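Putative lipoprotein YcdA (Bacillus subtilis subsp. subtilis str. 168, PDB 4R4G) is of unknown function, but is probably a membrane-attached lipoprotein with an Ig-like N-terminal domain and a C-terminal alpha-beta domain. Local coordinates at residues A[151-156]-A[175-180]. Residues are numbered along the deposited sequence; the frame is centred on the assembly and turned at random.
Sequences SAYVDV and NEIVND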
# COMPACT_ATOMS: atom_id res chain seq x y z
N SER A 151 -6.20 5.62 -1.13
CA SER A 151 -7.11 6.11 -2.16
C SER A 151 -8.25 6.93 -1.53
O SER A 151 -8.63 7.95 -2.11
CB SER A 151 -7.66 4.95 -2.99
OG SER A 151 -8.30 5.39 -4.18
N ALA A 152 -8.77 6.52 -0.33
CA ALA A 152 -9.82 7.23 0.42
C ALA A 152 -9.34 8.61 0.87
O ALA A 152 -10.09 9.58 0.79
CB ALA A 152 -10.26 6.42 1.64
N TYR A 153 -8.06 8.71 1.30
CA TYR A 153 -7.40 9.95 1.69
C TYR A 153 -7.35 10.88 0.50
O TYR A 153 -7.70 12.04 0.64
CB TYR A 153 -5.98 9.67 2.21
CG TYR A 153 -5.87 9.51 3.70
CD1 TYR A 153 -5.69 10.61 4.54
CD2 TYR A 153 -5.90 8.24 4.29
CE1 TYR A 153 -5.56 10.46 5.91
CE2 TYR A 153 -5.77 8.08 5.67
CZ TYR A 153 -5.61 9.19 6.48
OH TYR A 153 -5.50 9.04 7.84
N VAL A 154 -6.98 10.37 -0.68
CA VAL A 154 -6.90 11.12 -1.94
C VAL A 154 -8.31 11.63 -2.31
O VAL A 154 -8.47 12.82 -2.62
CB VAL A 154 -6.22 10.30 -3.07
CG1 VAL A 154 -6.37 10.97 -4.44
CG2 VAL A 154 -4.75 10.08 -2.77
N ASP A 155 -9.31 10.76 -2.20
CA ASP A 155 -10.70 11.11 -2.50
C ASP A 155 -11.19 12.32 -1.69
O ASP A 155 -11.62 13.32 -2.29
CB ASP A 155 -11.61 9.90 -2.22
CG ASP A 155 -11.79 8.92 -3.37
OD1 ASP A 155 -11.01 8.99 -4.35
OD2 ASP A 155 -12.72 8.10 -3.30
N VAL A 156 -11.07 12.26 -0.35
CA VAL A 156 -11.55 13.32 0.53
C VAL A 156 -10.67 14.57 0.48
O VAL A 156 -11.23 15.67 0.46
CB VAL A 156 -11.78 12.86 2.00
CG1 VAL A 156 -12.74 11.68 2.05
CG2 VAL A 156 -10.47 12.52 2.71
N ASN A 175 -13.73 15.65 8.35
CA ASN A 175 -13.94 17.08 8.56
C ASN A 175 -12.69 17.78 9.09
O ASN A 175 -12.26 18.76 8.50
CB ASN A 175 -15.14 17.33 9.45
CG ASN A 175 -16.35 16.55 9.01
OD1 ASN A 175 -17.05 16.94 8.07
ND2 ASN A 175 -16.54 15.36 9.60
N GLU A 176 -12.04 17.23 10.12
CA GLU A 176 -10.84 17.80 10.71
C GLU A 176 -9.62 17.75 9.77
O GLU A 176 -8.95 18.77 9.62
CB GLU A 176 -10.50 17.09 12.03
CG GLU A 176 -9.70 17.93 13.01
CD GLU A 176 -9.65 17.36 14.41
OE1 GLU A 176 -8.90 16.37 14.62
OE2 GLU A 176 -10.36 17.89 15.29
N ILE A 177 -9.33 16.58 9.16
CA ILE A 177 -8.16 16.39 8.29
C ILE A 177 -8.28 17.23 7.02
O ILE A 177 -7.27 17.79 6.59
CB ILE A 177 -7.87 14.89 8.01
CG1 ILE A 177 -6.47 14.70 7.39
CG2 ILE A 177 -8.95 14.18 7.19
CD1 ILE A 177 -5.82 13.44 7.80
N VAL A 178 -9.50 17.39 6.47
CA VAL A 178 -9.79 18.17 5.27
C VAL A 178 -9.64 19.68 5.56
O VAL A 178 -9.00 20.39 4.78
CB VAL A 178 -11.20 17.84 4.71
CG1 VAL A 178 -11.65 18.85 3.66
CG2 VAL A 178 -11.25 16.43 4.15
N ASN A 179 -10.24 20.16 6.67
CA ASN A 179 -10.16 21.57 7.06
C ASN A 179 -8.72 21.97 7.30
O ASN A 179 -8.29 23.03 6.84
CB ASN A 179 -11.03 21.85 8.28
CG ASN A 179 -12.48 22.10 7.93
OD1 ASN A 179 -13.16 21.25 7.34
ND2 ASN A 179 -12.96 23.28 8.27
N ASP A 180 -7.95 21.10 7.98
CA ASP A 180 -6.54 21.35 8.23
C ASP A 180 -5.77 21.42 6.91
O ASP A 180 -4.98 22.34 6.72
CB ASP A 180 -5.93 20.27 9.15
CG ASP A 180 -6.35 20.34 10.62
OD1 ASP A 180 -7.00 21.36 11.02
OD2 ASP A 180 -6.02 19.40 11.37
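Tyr153 meets Ile177, and Val156 meets Val178, where helix 145-157 comes against the first turns of helix 174-192. Both pairs bring apolar side chains together, and no hydrogen bond joins the two segments.

The first pair is aromatic on aliphatic. CE1 of Tyr153 lies 3.5 Å from CD1 of Ile177. The methyl comes at the edge of the ring, in its plane, so this is not a CH-pi contact over a face. The two side chains cross at about a right angle. Ile177 holds CG1 opposite its own backbone N (chi1 -166°), and CD1 at the end of that branch makes the contact. The CB of Tyr153 does not point at the other helix; the far part of the ring brings it closer. Phe166 packs edge-to-face with Tyr153. It also touches Val156 and Ile177, so it meets side chains of both helices. The phenol OH makes a weak hydrogen bond to the backbone N of Leu309.

In the second pair one branch of Val178, CG2, does the touching. This methyl rests against the backbone carbonyl of Val156, 3.8 Å from its O. Its approach to the side chain is looser, 4.2 Å from CB of Val156. The CA atoms of Val156 and Val178, 7.0 Å apart, are the nearest pair across the segments.

The contact lies in the mixed alpha-beta C-terminal domain, within the DUF5105 region, a family of the NTF2 clan. It joins helix 145-157 to helix 174-192; helix 165-170, in the connection between them, packs against both through Phe166. Only 160 Å² is buried, summed over both sides. The chemistry implies a small, partly buried contact that probably rests on van der Waals packing and the hydrophobic effect, with no directional polar bond between the segments to fix its geometry.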